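Local structure of Thiol:disulfide interchange protein (Klebsiella pneumoniae, 6DXN) at residues S167-Q170 with D174-A177; R50-D55 with D179-V184. The protein probably acts as a periplasmic oxidoreductase of the DsbA subfamily, exchanging disulfides with the thiols of other proteins through a thioredoxin-type domain. All coordinates share one frame; numbering follows the deposited sequence.

Contact 1: S167-Q170 with D174-A177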
loop_
_atom_site.group_PDB
_atom_site.type_symbol
_atom_site.label_atom_id
_atom_site.label_comp_id
_atom_site.label_asym_id
_atom_site.label_seq_id
_atom_site.Cartn_x
_atom_site.Cartn_y
_atom_site.Cartn_z
ATOM N N SER A 167 -10.962 4.558 -14.050
ATOM C CA SER A 167 -12.404 4.799 -14.263
ATOM C C SER A 167 -12.926 6.074 -13.582
ATOM O O SER A 167 -13.980 6.600 -13.995
ATOM C CB SER A 167 -13.208 3.604 -13.797
ATOM O OG SER A 167 -13.293 3.542 -12.367
ATOM N N LEU A 168 -12.211 6.570 -12.568
ATOM C CA LEU A 168 -12.670 7.698 -11.718
ATOM C C LEU A 168 -12.546 9.075 -12.400
ATOM O O LEU A 168 -11.956 9.219 -13.461
ATOM C CB LEU A 168 -11.873 7.657 -10.410
ATOM C CG LEU A 168 -12.106 6.424 -9.533
ATOM C CD1 LEU A 168 -11.002 6.269 -8.497
ATOM C CD2 LEU A 168 -13.471 6.475 -8.863
ATOM N N ALA A 169 -13.132 10.074 -11.722
ATOM C CA ALA A 169 -13.210 11.487 -12.115
ATOM C C ALA A 169 -11.842 11.989 -12.575
ATOM O O ALA A 169 -10.859 11.857 -11.853
ATOM C CB ALA A 169 -13.724 12.305 -10.956
ATOM N N GLN A 170 -11.822 12.628 -13.751
ATOM C CA GLN A 170 -10.595 13.069 -14.396
ATOM C C GLN A 170 -10.382 14.588 -14.316
ATOM O O GLN A 170 -9.332 15.060 -14.739
ATOM C CB GLN A 170 -10.631 12.585 -15.845
ATOM C CG GLN A 170 -10.649 11.069 -15.962
ATOM C CD GLN A 170 -9.352 10.458 -15.494
ATOM O OE1 GLN A 170 -8.280 11.026 -15.688
ATOM N NE2 GLN A 170 -9.437 9.289 -14.877
ATOM N N ASP A 174 -7.554 16.369 -6.871
ATOM C CA ASP A 174 -8.305 16.497 -5.613
ATOM C C ASP A 174 -9.656 15.784 -5.763
ATOM O O ASP A 174 -10.075 15.031 -4.874
ATOM C CB ASP A 174 -8.463 17.970 -5.216
ATOM C CG ASP A 174 -7.137 18.685 -4.978
ATOM O OD1 ASP A 174 -6.120 17.987 -4.838
ATOM O OD2 ASP A 174 -7.129 19.936 -4.940
ATOM N N THR A 175 -10.299 15.999 -6.913
ATOM C CA THR A 175 -11.597 15.404 -7.205
ATOM C C THR A 175 -11.416 13.892 -7.373
ATOM O O THR A 175 -12.229 13.099 -6.882
ATOM C CB THR A 175 -12.236 16.075 -8.429
ATOM O OG1 THR A 175 -12.296 17.481 -8.172
ATOM C CG2 THR A 175 -13.620 15.547 -8.742
ATOM N N TYR A 176 -10.325 13.507 -8.046
ATOM C CA TYR A 176 -10.019 12.101 -8.273
ATOM C C TYR A 176 -9.883 11.365 -6.931
ATOM O O TYR A 176 -10.478 10.286 -6.738
ATOM C CB TYR A 176 -8.741 11.928 -9.101
ATOM C CG TYR A 176 -8.374 10.478 -9.279
ATOM C CD1 TYR A 176 -7.674 9.809 -8.289
ATOM C CD2 TYR A 176 -8.771 9.761 -10.395
ATOM C CE1 TYR A 176 -7.356 8.467 -8.414
ATOM C CE2 TYR A 176 -8.450 8.420 -10.541
ATOM C CZ TYR A 176 -7.749 7.768 -9.538
ATOM O OH TYR A 176 -7.430 6.447 -9.634
ATOM N N ALA A 177 -9.085 11.941 -6.020
ATOM C CA ALA A 177 -8.829 11.346 -4.710
ATOM C C ALA A 177 -10.148 11.178 -3.939
ATOM O O ALA A 177 -10.367 10.149 -3.317
ATOM C CB ALA A 177 -7.840 12.184 -3.936
#
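Tyr176, on the first turns of helix 173-188, lies against Leu168 and Ala169 of the loop just before it, a worked case of short-range packing in which a ring lies across the loop that precedes its own helix. It leaves the helix with CG anti to the backbone N (chi1 177°), which lays the ring along the loop backbone. At the root, Tyr176 CB is 3.5 Å from Ala169 O. Past CG, Tyr176 CD2 comes to 3.3 Å from the same Ala169 O, which sits at the ring edge in the ring plane. Then the neighbour changes: Tyr176 CE2 meets Leu168 CB at 3.5 Å, and Tyr176 CZ meets Leu168 CD1 at 3.7 Å, the two side chains crossing at about a right angle. At the tip, the hydroxyl is hydrogen-bonded to the backbone O of Asn165.

Beside the ring, Ala169 CB rests on the methyl Thr175 CG2 (3.9 Å), while Thr175 OG1 pairs with Asp172 OD1. Within the loop, Gln170 NE2 curls back to donate to Leu168 O at 2.9 Å, tilted 30° from the carbonyl plane. No hydrogen bond joins the two segments, so between them the fit consists of carbon surfaces and a carbonyl oxygen at the ring edge, probably a mildly favourable approach to its hydrogens; polar bonds lie just outside, at Asn165 and Asp179.

Contact 2: R50-D55 with D179-V184; sequences RKRLPD and DMANLV
Arg52 reaches Asn182 through two bends in its chain, at chi2 (-76°) and chi3 (-66°). They fold the side chain over, and its guanidinium arrives beside helix 173-188. Asn182 answers with CG anti to its own carbonyl carbon, a torsion that carries the amide oxygen out toward the arginine although its CB does not start in that direction.

The meeting is a fork on a single acceptor. Asn182 OD1 lies at the edge of the guanidinium, near its plane, where both terminal nitrogens can donate to it. Arg52 NH1 gives a weak, strongly bent bond of 2.9 Å to Asn182 OD1. The partner bond, from Arg52 NH2 to Asn182 OD1, is modelled at 2.5 Å, too short for its exact length to be trusted. The amide stands nearly upright to the guanidinium, with their planes 82° apart, so the groups meet at an oxygen and do not stack.

Nearer the backbone, Arg52 CG rests on Ala181 CB at 4.0 Å; the guanidinium nitrogen Arg52 NH1 passes the same methyl at 4.0 Å, obliquely. The small alanine lets the backbones approach, Arg52 CA and Ala181 CA lying 6.9 Å apart. Around the pair, Arg52 also touches Glu178 and Leu185. Met180 and Val184 pack on Ile49, an apolar seam between the helices. Met180, Leu183 and Val184 reach Ile163 of strand 161-163 too, which places helix 173-188 against the sheet. Such packing of the C-terminal helix beside the continuation of the helix that starts at the CxxC sequence, both on one side of the central sheet, is characteristic of the thioredoxin fold.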
loop_
_atom_site.group_PDB
_atom_site.type_symbol
_atom_site.label_atom_id
_atom_site.label_comp_id
_atom_site.label_asym_id
_atom_site.label_seq_id
_atom_site.Cartn_x
_atom_site.Cartn_y
_atom_site.Cartn_z
ATOM N N ARG A 50 -8.232 7.392 4.007
ATOM C CA ARG A 50 -8.130 7.228 5.494
ATOM C C ARG A 50 -9.061 8.188 6.236
ATOM O O ARG A 50 -9.677 7.823 7.236
ATOM C CB ARG A 50 -6.723 7.508 6.021
ATOM C CG ARG A 50 -5.689 6.463 5.643
ATOM C CD ARG A 50 -4.413 6.737 6.409
ATOM N NE ARG A 50 -3.333 5.918 5.921
ATOM C CZ ARG A 50 -2.440 6.309 5.017
ATOM N NH1 ARG A 50 -2.480 7.533 4.518
ATOM N NH2 ARG A 50 -1.514 5.466 4.616
ATOM N N LYS A 51 -9.114 9.419 5.734
ATOM C CA LYS A 51 -9.920 10.492 6.290
ATOM C C LYS A 51 -11.402 10.089 6.349
ATOM O O LYS A 51 -12.145 10.605 7.183
ATOM C CB LYS A 51 -9.721 11.726 5.405
ATOM C CG LYS A 51 -10.429 13.003 5.834
ATOM C CD LYS A 51 -10.094 14.171 4.920
ATOM C CE LYS A 51 -8.603 14.420 4.825
ATOM N NZ LYS A 51 -8.290 15.587 3.969
ATOM N N ARG A 52 -11.797 9.136 5.492
ATOM C CA ARG A 52 -13.218 8.722 5.353
ATOM C C ARG A 52 -13.518 7.351 5.975
ATOM O O ARG A 52 -14.688 6.946 6.005
ATOM C CB ARG A 52 -13.561 8.640 3.861
ATOM C CG ARG A 52 -13.305 9.923 3.087
ATOM C CD ARG A 52 -14.339 11.003 3.327
ATOM N NE ARG A 52 -15.644 10.613 2.806
ATOM C CZ ARG A 52 -15.976 10.650 1.520
ATOM N NH1 ARG A 52 -15.084 11.011 0.614
ATOM N NH2 ARG A 52 -17.197 10.319 1.140
ATOM N N LEU A 53 -12.490 6.634 6.451
ATOM C CA LEU A 53 -12.691 5.287 7.013
ATOM C C LEU A 53 -13.190 5.370 8.457
ATOM O O LEU A 53 -13.039 6.399 9.117
ATOM C CB LEU A 53 -11.375 4.499 7.001
ATOM C CG LEU A 53 -10.733 4.189 5.647
ATOM C CD1 LEU A 53 -9.403 3.482 5.848
ATOM C CD2 LEU A 53 -11.641 3.346 4.770
ATOM N N PRO A 54 -13.824 4.295 8.983
ATOM C CA PRO A 54 -14.193 4.224 10.398
ATOM C C PRO A 54 -12.954 3.885 11.249
ATOM O O PRO A 54 -11.954 3.408 10.720
ATOM C CB PRO A 54 -15.247 3.105 10.468
ATOM C CG PRO A 54 -15.595 2.804 9.018
ATOM C CD PRO A 54 -14.347 3.148 8.231
ATOM N N ASP A 55 -13.061 4.091 12.567
ATOM C CA ASP A 55 -11.954 3.898 13.526
ATOM C C ASP A 55 -11.429 2.458 13.575
ATOM O O ASP A 55 -10.226 2.266 13.781
ATOM C CB ASP A 55 -12.367 4.336 14.933
ATOM C CG ASP A 55 -12.512 5.840 15.072
ATOM O OD1 ASP A 55 -12.264 6.549 14.068
ATOM O OD2 ASP A 55 -12.851 6.293 16.184
ATOM N N ASP A 179 -13.128 10.879 -5.241
ATOM C CA ASP A 179 -13.939 9.897 -5.988
ATOM C C ASP A 179 -13.469 8.480 -5.631
ATOM O O ASP A 179 -14.271 7.541 -5.563
ATOM C CB ASP A 179 -13.866 10.167 -7.499
ATOM C CG ASP A 179 -15.052 9.642 -8.302
ATOM O OD1 ASP A 179 -16.125 9.475 -7.705
ATOM O OD2 ASP A 179 -14.898 9.430 -9.532
HETATM N N MSE A 180 -12.155 8.337 -5.407
HETATM C CA MSE A 180 -11.582 7.053 -5.053
HETATM C C MSE A 180 -12.051 6.652 -3.677
HETATM O O MSE A 180 -12.452 5.502 -3.465
HETATM C CB MSE A 180 -10.056 7.117 -5.129
HETATM C CG MSE A 180 -9.425 5.939 -4.400
HETATM SE SE MSE A 180 -9.679 4.270 -5.398
HETATM C CE MSE A 180 -8.106 4.433 -6.593
ATOM N N ALA A 181 -12.008 7.599 -2.731
ATOM C CA ALA A 181 -12.454 7.337 -1.355
ATOM C C ALA A 181 -13.953 7.008 -1.351
ATOM O O ALA A 181 -14.409 6.172 -0.578
ATOM C CB ALA A 181 -12.152 8.512 -0.466
ATOM N N ASN A 182 -14.705 7.701 -2.211
ATOM C CA ASN A 182 -16.152 7.468 -2.335
ATOM C C ASN A 182 -16.392 6.037 -2.838
ATOM O O ASN A 182 -17.197 5.308 -2.254
ATOM C CB ASN A 182 -16.821 8.521 -3.220
ATOM C CG ASN A 182 -16.993 9.858 -2.530
ATOM O OD1 ASN A 182 -16.979 9.942 -1.304
ATOM N ND2 ASN A 182 -17.190 10.905 -3.309
ATOM N N LEU A 183 -15.674 5.645 -3.903
ATOM C CA LEU A 183 -15.781 4.292 -4.476
ATOM C C LEU A 183 -15.391 3.243 -3.425
ATOM O O LEU A 183 -16.083 2.226 -3.281
ATOM C CB LEU A 183 -14.895 4.167 -5.719
ATOM C CG LEU A 183 -14.774 2.759 -6.308
ATOM C CD1 LEU A 183 -16.134 2.189 -6.677
ATOM C CD2 LEU A 183 -13.865 2.753 -7.522
ATOM N N VAL A 184 -14.282 3.477 -2.711
ATOM C CA VAL A 184 -13.850 2.535 -1.667
ATOM C C VAL A 184 -15.012 2.315 -0.686
ATOM O O VAL A 184 -15.371 1.175 -0.375
ATOM C CB VAL A 184 -12.567 3.004 -0.946
ATOM C CG1 VAL A 184 -12.395 2.358 0.427
ATOM C CG2 VAL A 184 -11.330 2.754 -1.788
#

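Contacts 1 and 2 both use helix 173-188, at successive turns, with their centres 13 Å apart; along the chain, contact 1 is nested within the loop that contact 2 closes. They are also joined directly. Asp179 OD2 probably accepts a hydrogen bond from Ala169 N at 2.9 Å, while Asp179 OD1 forms a salt bridge with Lys4. Leu168 adds an apolar link, its CD1 lying 3.6 Å from Met180 CA. A triethylene glycol, probably from the crystallisation liquor, comes within about 3 Å of the Tyr176 side chain. Neither contact includes Cys33 or Cys36, the predicted redox pair, whose disulfide is not formed here.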